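Local coordinates for bifunctional protein PutA (Bdellovibrio bacteriovorus, PDB 5UR2) that probably oxidises proline to glutamate in two steps, through a flavin-dependent proline dehydrogenase and an NAD-dependent L-glutamate gamma-semialdehyde dehydrogenase, at residues E16-M21 with R431-D436; A27-K32 with L421-N426; F379-L382 with P388-K391. All blocks are in the same frame, centred on the assembly; numbering follows the deposited sequence.

Contact 1: residues E16-M21 with R431-D436; sequences EILKRM and RGKFAD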
loop_
_atom_site.group_PDB
_atom_site.type_symbol
_atom_site.label_atom_id
_atom_site.label_comp_id
_atom_site.label_asym_id
_atom_site.label_seq_id
_atom_site.Cartn_x
_atom_site.Cartn_y
_atom_site.Cartn_z
ATOM N N GLU B 16 39.882 48.374 9.514
ATOM C CA GLU B 16 41.311 48.474 9.801
ATOM C C GLU B 16 41.965 47.102 9.838
ATOM O O GLU B 16 43.029 46.902 9.242
ATOM C CB GLU B 16 41.540 49.190 11.129
ATOM C CG GLU B 16 42.999 49.189 11.585
ATOM C CD GLU B 16 43.182 49.766 12.988
ATOM O OE1 GLU B 16 42.197 50.314 13.542
ATOM O OE2 GLU B 16 44.314 49.688 13.521
ATOM N N ILE B 17 41.315 46.133 10.494
ATOM C CA ILE B 17 41.886 44.794 10.621
ATOM C C ILE B 17 42.053 44.153 9.251
ATOM O O ILE B 17 43.100 43.570 8.946
ATOM C CB ILE B 17 41.013 43.930 11.558
ATOM C CG1 ILE B 17 41.120 44.439 13.000
ATOM C CG2 ILE B 17 41.361 42.450 11.431
ATOM C CD1 ILE B 17 40.129 43.782 13.948
ATOM N N LEU B 18 41.043 44.277 8.393
ATOM C CA LEU B 18 41.146 43.710 7.053
ATOM C C LEU B 18 42.176 44.452 6.201
ATOM O O LEU B 18 42.816 43.845 5.331
ATOM C CB LEU B 18 39.773 43.710 6.384
ATOM C CG LEU B 18 38.754 42.783 7.072
ATOM C CD1 LEU B 18 37.339 43.082 6.626
ATOM C CD2 LEU B 18 39.065 41.332 6.802
ATOM N N LYS B 19 42.335 45.762 6.407
ATOM C CA LYS B 19 43.342 46.499 5.646
ATOM C C LYS B 19 44.746 46.026 6.003
ATOM O O LYS B 19 45.560 45.741 5.115
ATOM C CB LYS B 19 43.193 48.004 5.881
ATOM C CG LYS B 19 44.210 48.862 5.150
ATOM C CD LYS B 19 44.272 48.555 3.651
ATOM C CE LYS B 19 43.053 49.066 2.884
ATOM N NZ LYS B 19 43.307 49.123 1.405
ATOM N N ARG B 20 45.029 45.899 7.306
ATOM C CA ARG B 20 46.317 45.375 7.748
ATOM C C ARG B 20 46.564 43.979 7.191
ATOM O O ARG B 20 47.700 43.630 6.847
ATOM C CB ARG B 20 46.379 45.313 9.275
ATOM C CG ARG B 20 46.491 46.618 10.017
ATOM C CD ARG B 20 46.334 46.320 11.509
ATOM N NE ARG B 20 46.587 47.463 12.383
ATOM C CZ ARG B 20 47.772 47.767 12.905
ATOM N NH1 ARG B 20 48.839 47.024 12.622
ATOM N NH2 ARG B 20 47.885 48.821 13.705
ATOM N N MET B 21 45.504 43.168 7.091
ATOM C CA MET B 21 45.659 41.798 6.619
ATOM C C MET B 21 46.183 41.755 5.195
ATOM O O MET B 21 46.903 40.820 4.830
ATOM C CB MET B 21 44.328 41.052 6.716
ATOM C CG MET B 21 43.974 40.611 8.122
ATOM S SD MET B 21 42.232 40.195 8.303
ATOM C CE MET B 21 42.041 38.994 6.976
ATOM N N ARG B 431 35.019 31.330 5.134
ATOM C CA ARG B 431 34.664 30.972 3.769
ATOM C C ARG B 431 34.060 32.162 3.028
ATOM O O ARG B 431 34.410 32.425 1.870
ATOM C CB ARG B 431 33.691 29.795 3.747
ATOM C CG ARG B 431 33.150 29.558 2.353
ATOM C CD ARG B 431 32.070 28.519 2.312
ATOM N NE ARG B 431 31.358 28.569 1.039
ATOM C CZ ARG B 431 30.567 27.602 0.579
ATOM N NH1 ARG B 431 30.385 26.493 1.286
ATOM N NH2 ARG B 431 29.956 27.744 -0.591
ATOM N N GLY B 432 33.176 32.914 3.688
ATOM C CA GLY B 432 32.574 34.057 3.024
ATOM C C GLY B 432 33.600 35.077 2.571
ATOM O O GLY B 432 33.467 35.672 1.495
ATOM N N LYS B 433 34.648 35.280 3.381
ATOM C CA LYS B 433 35.708 36.237 3.067
ATOM C C LYS B 433 36.666 35.718 1.992
ATOM O O LYS B 433 36.964 36.426 1.024
ATOM C CB LYS B 433 36.478 36.593 4.343
ATOM C CG LYS B 433 37.845 37.180 4.077
ATOM C CD LYS B 433 37.794 38.591 3.573
ATOM C CE LYS B 433 39.206 39.097 3.346
ATOM N NZ LYS B 433 39.178 40.322 2.479
ATOM N N PHE B 434 37.196 34.506 2.167
ATOM C CA PHE B 434 38.298 34.005 1.352
ATOM C C PHE B 434 37.844 33.106 0.213
ATOM O O PHE B 434 38.672 32.714 -0.616
ATOM C CB PHE B 434 39.302 33.252 2.237
ATOM C CG PHE B 434 40.070 34.143 3.174
ATOM C CD1 PHE B 434 41.071 34.976 2.699
ATOM C CD2 PHE B 434 39.743 34.207 4.513
ATOM C CE1 PHE B 434 41.769 35.811 3.556
ATOM C CE2 PHE B 434 40.444 35.051 5.381
ATOM C CZ PHE B 434 41.452 35.848 4.901
ATOM N N ALA B 435 36.576 32.794 0.130
ATOM C CA ALA B 435 36.136 31.892 -0.923
ATOM C C ALA B 435 34.937 32.428 -1.681
ATOM O O ALA B 435 34.914 32.343 -2.911
ATOM C CB ALA B 435 35.816 30.496 -0.349
ATOM N N ASP B 436 33.941 32.972 -0.984
ATOM C CA ASP B 436 32.735 33.461 -1.637
ATOM C C ASP B 436 32.839 34.916 -2.071
ATOM O O ASP B 436 31.889 35.426 -2.668
ATOM C CB ASP B 436 31.514 33.290 -0.723
ATOM C CG ASP B 436 31.262 31.848 -0.343
ATOM O OD1 ASP B 436 31.664 30.940 -1.108
ATOM O OD2 ASP B 436 30.652 31.627 0.728
#
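M21 and F434 meet at a slant between two helices whose backbones stay well apart, the nearest CA atoms, those of L18 and K433, being 10.1 Å from each other. The methyl of M21 is the touching group: its CE comes to 3.8 Å from CZ of F434, at the far end of the ring. A bend at the last torsion of M21 (chi3 54°) turns this methyl away from the run of the chain and onto the phenyl.

Beside this pair, L18 and K433 reach out from opposite helices and slide past one another in antiparallel fashion. The branch CD2 of L18 lies 4.1 Å from CE of K433, so the lysine enters the contact through its methylenes. With CG anti to the backbone N (chi1 160°), that methylene lies over one face of the neighbouring F434 ring, 3.5 Å above the plane and toward the rim; the bend at chi2 (74°) then directs the rest of the chain, CE included, toward L18. The lysine stem thus backs the ring that M21 touches.

Two salt bridges form within the segments. In 431-436, R431 O accepts from both A435 N (2.8 Å) and D436 N (2.9 Å). This turn brings D436 back to the arginine, where NE of R431 bonds OD1 of D436 at 3.2 Å, nearly straight and in the guanidinium plane. R20 and E16 form a weaker salt bridge on the other helix.

M440 and L443 of helix 440-444 extend the apolar surface around L18 and K433. Across the interface the chemistry is purely van der Waals, methyl against ring and methyl against methylene, so the fit of these groups, rather than directional bonding, joins helix 6-22 to helix 429-434.

Contact 2: residues A27-K32 with L421-N426; sequences ASIFSK and LENTSN. With P5F (N-propargylglycine-modified flavin adenine dinucleotide), chain F.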
loop_
_atom_site.group_PDB
_atom_site.type_symbol
_atom_site.label_atom_id
_atom_site.label_comp_id
_atom_site.label_asym_id
_atom_site.label_seq_id
_atom_site.Cartn_x
_atom_site.Cartn_y
_atom_site.Cartn_z
ATOM N N ALA B 27 49.614 32.704 4.366
ATOM C CA ALA B 27 48.772 31.928 3.469
ATOM C C ALA B 27 47.387 31.713 4.059
ATOM O O ALA B 27 47.208 31.648 5.279
ATOM C CB ALA B 27 49.404 30.567 3.163
ATOM N N SER B 28 46.404 31.588 3.175
ATOM C CA SER B 28 45.054 31.216 3.576
ATOM C C SER B 28 44.855 29.714 3.405
ATOM O O SER B 28 45.319 29.119 2.425
ATOM C CB SER B 28 43.998 31.972 2.760
ATOM O OG SER B 28 42.684 31.547 3.096
ATOM N N ILE B 29 44.146 29.114 4.365
ATOM C CA ILE B 29 43.741 27.715 4.293
ATOM C C ILE B 29 42.958 27.416 3.024
ATOM O O ILE B 29 42.871 26.256 2.606
ATOM C CB ILE B 29 42.922 27.358 5.562
ATOM C CG1 ILE B 29 43.558 26.181 6.287
ATOM C CG2 ILE B 29 41.441 27.106 5.259
ATOM C CD1 ILE B 29 44.843 26.559 6.953
ATOM N N PHE B 30 42.379 28.436 2.398
ATOM C CA PHE B 30 41.535 28.253 1.230
ATOM C C PHE B 30 42.306 28.243 -0.078
ATOM O O PHE B 30 41.706 27.944 -1.117
ATOM C CB PHE B 30 40.464 29.347 1.179
ATOM C CG PHE B 30 39.388 29.161 2.195
ATOM C CD1 PHE B 30 39.513 29.705 3.463
ATOM C CD2 PHE B 30 38.271 28.409 1.898
ATOM C CE1 PHE B 30 38.529 29.522 4.413
ATOM C CE2 PHE B 30 37.287 28.219 2.847
ATOM C CZ PHE B 30 37.421 28.780 4.110
ATOM N N SER B 31 43.609 28.544 -0.049
ATOM C CA SER B 31 44.423 28.593 -1.260
ATOM C C SER B 31 44.325 27.283 -2.032
ATOM O O SER B 31 44.640 26.212 -1.500
ATOM C CB SER B 31 45.885 28.891 -0.900
ATOM N N LYS B 32 43.872 27.364 -3.284
ATOM C CA LYS B 32 43.853 26.195 -4.153
ATOM C C LYS B 32 45.238 25.852 -4.702
ATOM O O LYS B 32 45.332 25.056 -5.644
ATOM C CB LYS B 32 42.859 26.402 -5.302
ATOM C CG LYS B 32 41.388 26.414 -4.883
ATOM C CD LYS B 32 40.485 26.796 -6.055
ATOM C CE LYS B 32 40.979 28.083 -6.725
ATOM N NZ LYS B 32 40.099 28.587 -7.819
ATOM N N LEU B 421 34.988 20.272 7.846
ATOM C CA LEU B 421 33.560 20.555 7.929
ATOM C C LEU B 421 33.303 22.030 8.208
ATOM O O LEU B 421 32.516 22.673 7.505
ATOM C CB LEU B 421 32.917 19.695 9.013
ATOM C CG LEU B 421 32.745 18.240 8.578
ATOM C CD1 LEU B 421 32.333 17.386 9.760
ATOM C CD2 LEU B 421 31.735 18.153 7.452
ATOM N N GLU B 422 33.994 22.598 9.200
ATOM C CA GLU B 422 33.787 24.005 9.534
ATOM C C GLU B 422 34.170 24.925 8.373
ATOM O O GLU B 422 33.435 25.860 8.031
ATOM C CB GLU B 422 34.592 24.373 10.778
ATOM C CG GLU B 422 34.251 25.747 11.300
ATOM C CD GLU B 422 32.781 25.865 11.684
ATOM O OE1 GLU B 422 32.059 26.663 11.032
ATOM O OE2 GLU B 422 32.347 25.116 12.599
ATOM N N ASN B 423 35.323 24.672 7.753
ATOM C CA ASN B 423 35.830 25.586 6.741
ATOM C C ASN B 423 35.013 25.537 5.455
ATOM O O ASN B 423 34.996 26.518 4.705
ATOM C CB ASN B 423 37.297 25.275 6.452
ATOM C CG ASN B 423 38.196 25.575 7.628
ATOM O OD1 ASN B 423 37.827 26.326 8.527
ATOM N ND2 ASN B 423 39.378 24.977 7.635
ATOM N N THR B 424 34.334 24.426 5.172
ATOM C CA THR B 424 33.480 24.335 3.987
ATOM C C THR B 424 32.021 24.642 4.284
ATOM O O THR B 424 31.181 24.515 3.386
ATOM C CB THR B 424 33.554 22.939 3.352
ATOM O OG1 THR B 424 33.065 21.958 4.289
ATOM C CG2 THR B 424 34.983 22.628 2.932
ATOM N N SER B 425 31.699 25.030 5.516
ATOM C CA SER B 425 30.323 25.326 5.876
ATOM C C SER B 425 29.824 26.580 5.159
ATOM O O SER B 425 30.561 27.557 4.987
ATOM C CB SER B 425 30.216 25.492 7.392
ATOM O OG SER B 425 29.033 26.173 7.760
ATOM N N ASN B 426 28.546 26.553 4.753
ATOM C CA ASN B 426 27.949 27.706 4.080
ATOM C C ASN B 426 27.892 28.928 4.986
ATOM O O ASN B 426 27.888 30.065 4.494
ATOM C CB ASN B 426 26.547 27.361 3.581
ATOM C CG ASN B 426 26.564 26.644 2.253
ATOM O OD1 ASN B 426 27.186 27.113 1.295
ATOM N ND2 ASN B 426 25.880 25.500 2.181
HETATM P PA P5F F . 32.196 31.853 12.552
HETATM O O1A P5F F . 31.986 33.389 12.774
HETATM O O2A P5F F . 32.186 31.365 11.190
HETATM O O5B P5F F . 31.144 30.971 13.167
HETATM C C5B P5F F . 30.894 29.615 12.816
HETATM C C4B P5F F . 30.005 28.990 13.902
HETATM O O4B P5F F . 28.669 29.431 13.859
HETATM C C3B P5F F . 29.893 27.493 13.906
HETATM O O3B P5F F . 30.999 26.878 14.449
HETATM C C2B P5F F . 28.674 27.267 14.707
HETATM O O2B P5F F . 28.990 27.347 16.054
HETATM C C1B P5F F . 27.819 28.426 14.339
HETATM N N9A P5F F . 26.846 28.146 13.314
HETATM C C8A P5F F . 27.072 27.674 12.028
HETATM N N7A P5F F . 25.895 27.576 11.397
HETATM C C5A P5F F . 24.863 27.993 12.240
HETATM C C6A P5F F . 23.477 28.085 12.136
HETATM N N6A P5F F . 22.807 27.721 10.919
HETATM N N1A P5F F . 22.740 28.519 13.176
HETATM C C2A P5F F . 23.323 28.879 14.339
HETATM N N3A P5F F . 24.676 28.772 14.482
HETATM C C4A P5F F . 25.458 28.351 13.481
HETATM N N1 P5F F . 33.748 24.622 20.413
HETATM C C2 P5F F . 33.007 23.936 21.445
HETATM O O2 P5F F . 31.676 23.665 21.220
HETATM N N3 P5F F . 33.633 23.557 22.676
HETATM C C4 P5F F . 34.999 23.825 22.939
HETATM O O4 P5F F . 35.547 23.426 24.164
HETATM C C4X P5F F . 35.785 24.540 21.847
HETATM N N5 P5F F . 37.228 24.747 21.952
HETATM C C5X P5F F . 37.792 25.804 21.089
HETATM C C6 P5F F . 39.071 26.476 21.475
HETATM C C7 P5F F . 39.570 27.549 20.694
HETATM C C7M P5F F . 40.864 28.220 21.097
HETATM C C8 P5F F . 38.858 27.997 19.541
HETATM C C8M P5F F . 39.356 29.137 18.690
HETATM C C9 P5F F . 37.645 27.368 19.170
HETATM C C9A P5F F . 37.116 26.237 19.983
HETATM N N10 P5F F . 35.849 25.603 19.609
HETATM C C10 P5F F . 35.150 24.904 20.650
HETATM C "C1'" P5F F . 35.199 25.818 18.293
HETATM C "C2'" P5F F . 34.375 27.105 18.249
HETATM O "O2'" P5F F . 33.282 26.954 19.071
HETATM C "C3'" P5F F . 33.904 27.522 16.854
HETATM O "O3'" P5F F . 33.074 26.537 16.361
HETATM C "C4'" P5F F . 35.014 27.742 15.836
HETATM O "O4'" P5F F . 36.138 28.147 16.539
HETATM C "C5'" P5F F . 34.660 28.674 14.662
HETATM O "O5'" P5F F . 33.886 29.797 15.036
HETATM P P P5F F . 34.087 31.306 14.477
HETATM O O1P P5F F . 33.671 32.502 15.417
HETATM O O2P P5F F . 35.587 31.230 14.005
HETATM O O3P P5F F . 33.475 31.211 12.956
HETATM C C21 P5F F . 37.835 22.208 21.775
HETATM C C22 P5F F . 37.592 23.525 21.955
HETATM C C23 P5F F . 37.270 21.150 22.738
#
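F30 has CG anti to its own carbonyl carbon (chi1 -73°), which brings the end of the phenyl up to the backbone of N423. The carbonyl O of N423 lies at the ring edge, near its plane, 3.4 Å from CZ of F30, so that the polarised ring C-H groups face the oxygen. I29, with an uncommon chi1 of -123°, sets its CG2 3.8 Å from ND2 of N423, the two side chains crossing at about a right angle. That amide nitrogen is hydrogen-bonded to the hydroxyl of Y36, which helps fix the asparagine's orientation.

A type I turn from S28 to S31 presents I29 and F30. Within it S28 OG accepts from the backbone N of F30 at 3.2 Å, an ST turn. On the far side of the N423 helix turn, E422 places OE2 within 2.9 Å of O3B, a ribose hydroxyl of the modified flavin adenine dinucleotide.

The loop between helices 6-22 and 35-45 thus packs on the C-terminal end of helix 409-423, which follows the last strand of the proline dehydrogenase barrel. M40 of helix 35-45 touches I29, F30 and N423, R431 and F434 of helix 429-434 pack over one face of F30, and helix 47-59 covers T424 through K50 and F54.

Contact 3: residues F379-L382 with P388-K391; sequences FQML and PIKK. With P5F (N-propargylglycine-modified flavin adenine dinucleotide), chain F.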
loop_
_atom_site.group_PDB
_atom_site.type_symbol
_atom_site.label_atom_id
_atom_site.label_comp_id
_atom_site.label_asym_id
_atom_site.label_seq_id
_atom_site.Cartn_x
_atom_site.Cartn_y
_atom_site.Cartn_z
ATOM N N PHE B 379 42.574 36.856 23.154
ATOM C CA PHE B 379 41.925 36.280 21.997
ATOM C C PHE B 379 42.507 34.900 21.721
ATOM O O PHE B 379 43.676 34.629 22.020
ATOM C CB PHE B 379 42.059 37.217 20.791
ATOM C CG PHE B 379 41.254 38.476 20.932
ATOM C CD1 PHE B 379 39.875 38.442 20.787
ATOM C CD2 PHE B 379 41.865 39.684 21.224
ATOM C CE1 PHE B 379 39.114 39.590 20.934
ATOM C CE2 PHE B 379 41.113 40.851 21.367
ATOM C CZ PHE B 379 39.736 40.801 21.220
ATOM N N GLN B 380 41.676 34.012 21.173
ATOM C CA GLN B 380 42.103 32.633 20.961
ATOM C C GLN B 380 41.649 32.142 19.598
ATOM O O GLN B 380 40.550 32.470 19.136
ATOM C CB GLN B 380 41.587 31.711 22.086
ATOM C CG GLN B 380 42.051 32.128 23.490
ATOM C CD GLN B 380 41.662 31.134 24.590
ATOM O OE1 GLN B 380 41.148 30.051 24.310
ATOM N NE2 GLN B 380 41.919 31.501 25.846
ATOM N N MET B 381 42.531 31.384 18.946
ATOM C CA MET B 381 42.283 30.811 17.633
ATOM C C MET B 381 42.937 29.441 17.563
ATOM O O MET B 381 43.880 29.148 18.296
ATOM C CB MET B 381 42.851 31.682 16.511
ATOM C CG MET B 381 42.221 33.039 16.373
ATOM S SD MET B 381 42.962 33.914 14.985
ATOM C CE MET B 381 42.198 35.516 15.196
ATOM N N LEU B 382 42.459 28.617 16.634
ATOM C CA LEU B 382 43.013 27.283 16.469
ATOM C C LEU B 382 44.362 27.354 15.763
ATOM O O LEU B 382 44.570 28.183 14.869
ATOM C CB LEU B 382 42.055 26.395 15.682
ATOM C CG LEU B 382 40.634 26.202 16.206
ATOM C CD1 LEU B 382 39.909 25.310 15.239
ATOM C CD2 LEU B 382 40.600 25.593 17.601
ATOM N N PRO B 388 46.519 34.969 8.491
ATOM C CA PRO B 388 46.620 36.422 8.276
ATOM C C PRO B 388 45.935 37.227 9.365
ATOM O O PRO B 388 46.426 38.298 9.745
ATOM C CB PRO B 388 45.937 36.629 6.914
ATOM C CG PRO B 388 45.832 35.284 6.309
ATOM C CD PRO B 388 45.706 34.327 7.445
ATOM N N ILE B 389 44.810 36.728 9.882
ATOM C CA ILE B 389 44.093 37.430 10.946
ATOM C C ILE B 389 44.851 37.335 12.263
ATOM O O ILE B 389 45.026 38.336 12.968
ATOM C CB ILE B 389 42.669 36.871 11.069
ATOM C CG1 ILE B 389 42.075 36.742 9.665
ATOM C CG2 ILE B 389 41.850 37.782 11.938
ATOM C CD1 ILE B 389 40.666 36.204 9.610
ATOM N N LYS B 390 45.298 36.121 12.612
ATOM C CA LYS B 390 46.095 35.882 13.816
ATOM C C LYS B 390 47.278 36.839 13.919
ATOM O O LYS B 390 47.497 37.480 14.958
ATOM C CB LYS B 390 46.595 34.434 13.795
ATOM C CG LYS B 390 46.940 33.808 15.137
ATOM C CD LYS B 390 47.396 32.358 14.928
ATOM C CE LYS B 390 46.218 31.417 14.623
ATOM N NZ LYS B 390 46.627 30.014 14.269
ATOM N N LYS B 391 48.070 36.928 12.847
ATOM C CA LYS B 391 49.248 37.786 12.868
ATOM C C LYS B 391 48.859 39.243 13.075
ATOM O O LYS B 391 49.521 39.968 13.825
ATOM C CB LYS B 391 50.032 37.610 11.568
ATOM C CG LYS B 391 51.155 38.605 11.355
ATOM C CD LYS B 391 52.420 38.210 12.080
ATOM C CE LYS B 391 53.632 38.910 11.463
ATOM N NZ LYS B 391 53.371 40.360 11.219
HETATM P PA P5F F . 32.196 31.853 12.552
HETATM O O1A P5F F . 31.986 33.389 12.774
HETATM O O2A P5F F . 32.186 31.365 11.190
HETATM O O5B P5F F . 31.144 30.971 13.167
HETATM C C5B P5F F . 30.894 29.615 12.816
HETATM C C4B P5F F . 30.005 28.990 13.902
HETATM O O4B P5F F . 28.669 29.431 13.859
HETATM C C3B P5F F . 29.893 27.493 13.906
HETATM O O3B P5F F . 30.999 26.878 14.449
HETATM C C2B P5F F . 28.674 27.267 14.707
HETATM O O2B P5F F . 28.990 27.347 16.054
HETATM C C1B P5F F . 27.819 28.426 14.339
HETATM N N9A P5F F . 26.846 28.146 13.314
HETATM C C8A P5F F . 27.072 27.674 12.028
HETATM N N7A P5F F . 25.895 27.576 11.397
HETATM C C5A P5F F . 24.863 27.993 12.240
HETATM C C6A P5F F . 23.477 28.085 12.136
HETATM N N6A P5F F . 22.807 27.721 10.919
HETATM N N1A P5F F . 22.740 28.519 13.176
HETATM C C2A P5F F . 23.323 28.879 14.339
HETATM N N3A P5F F . 24.676 28.772 14.482
HETATM C C4A P5F F . 25.458 28.351 13.481
HETATM N N1 P5F F . 33.748 24.622 20.413
HETATM C C2 P5F F . 33.007 23.936 21.445
HETATM O O2 P5F F . 31.676 23.665 21.220
HETATM N N3 P5F F . 33.633 23.557 22.676
HETATM C C4 P5F F . 34.999 23.825 22.939
HETATM O O4 P5F F . 35.547 23.426 24.164
HETATM C C4X P5F F . 35.785 24.540 21.847
HETATM N N5 P5F F . 37.228 24.747 21.952
HETATM C C5X P5F F . 37.792 25.804 21.089
HETATM C C6 P5F F . 39.071 26.476 21.475
HETATM C C7 P5F F . 39.570 27.549 20.694
HETATM C C7M P5F F . 40.864 28.220 21.097
HETATM C C8 P5F F . 38.858 27.997 19.541
HETATM C C8M P5F F . 39.356 29.137 18.690
HETATM C C9 P5F F . 37.645 27.368 19.170
HETATM C C9A P5F F . 37.116 26.237 19.983
HETATM N N10 P5F F . 35.849 25.603 19.609
HETATM C C10 P5F F . 35.150 24.904 20.650
HETATM C "C1'" P5F F . 35.199 25.818 18.293
HETATM C "C2'" P5F F . 34.375 27.105 18.249
HETATM O "O2'" P5F F . 33.282 26.954 19.071
HETATM C "C3'" P5F F . 33.904 27.522 16.854
HETATM O "O3'" P5F F . 33.074 26.537 16.361
HETATM C "C4'" P5F F . 35.014 27.742 15.836
HETATM O "O4'" P5F F . 36.138 28.147 16.539
HETATM C "C5'" P5F F . 34.660 28.674 14.662
HETATM O "O5'" P5F F . 33.886 29.797 15.036
HETATM P P P5F F . 34.087 31.306 14.477
HETATM O O1P P5F F . 33.671 32.502 15.417
HETATM O O2P P5F F . 35.587 31.230 14.005
HETATM O O3P P5F F . 33.475 31.211 12.956
HETATM C C21 P5F F . 37.835 22.208 21.775
HETATM C C22 P5F F . 37.592 23.525 21.955
HETATM C C23 P5F F . 37.270 21.150 22.738
#
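Apolar packing between M381 and the side chains of I389 and K390 makes up much of this contact. M381 leaves the strand toward the helix, and its chain runs extended beyond CG, carrying SD to 3.9 Å from CB of K390 and CE to 4.0 Å from CG2 of I389. The methionine crosses I389 at about a right angle but lies alongside K390, pointing the opposite way, so the lysine's methylenes cover its sulfur.

The polar interaction is made by the same lysine. K390 starts with CG anti to the backbone N and bends at chi3 (-75°), which returns its ammonium to the strand's end. There NZ donates to O of L382 at 2.8 Å, approaching at a C=O...N angle of 135° and tilted from the carbonyl plane. NZ also forms salt bridges with E402 and E387, so this buried ammonium is held by two carboxylates and a carbonyl, which probably stabilises its charged form.

The third kind is contact with the modified flavin adenine dinucleotide, made from the strand's other side. L382 points away from the helix and lays CD2 3.5 Å from C8 of the isoalloxazine, while CA of M381 is 3.5 Å from the methyl C8M. CB and OE1 of Q380 both lie 3.7 Å from the companion methyl C7M. The strand therefore lines the dimethylbenzene end of the flavin.

Strand 379-382 is the seventh of the eight parallel strands of the barrel, and helix 387-395 is the helical part of the beta-alpha-beta unit leading to strand 400-406. In the sheet, strand 379-382 lies between 349-353 and 400-406, while helix 357-369 borders the packing, with L360 against M381 and V357 against I389.

In the fold
Contacts 1 and 2 bring the N-terminal region onto the C-terminal end of the proline dehydrogenase part, while contact 3 is internal to the barrel; their centres are about 13 to 15 Å apart. Contact 3 is nested along the chain within the loop closed by contact 2, itself within that of contact 1. M21 CE of contact 1 lies 3.5 Å from I389 CG1 of contact 3; R431 CA packs 3.5 Å from F30 CZ of contact 2. Contacts 2 and 3 address different ends of the modified flavin cofactor, the adenosine ribose and the isoalloxazine, whereas the side chain of K433 stays about 10 Å from it. All three lie away from the predicted aldehyde dehydrogenase residues E746 and C780.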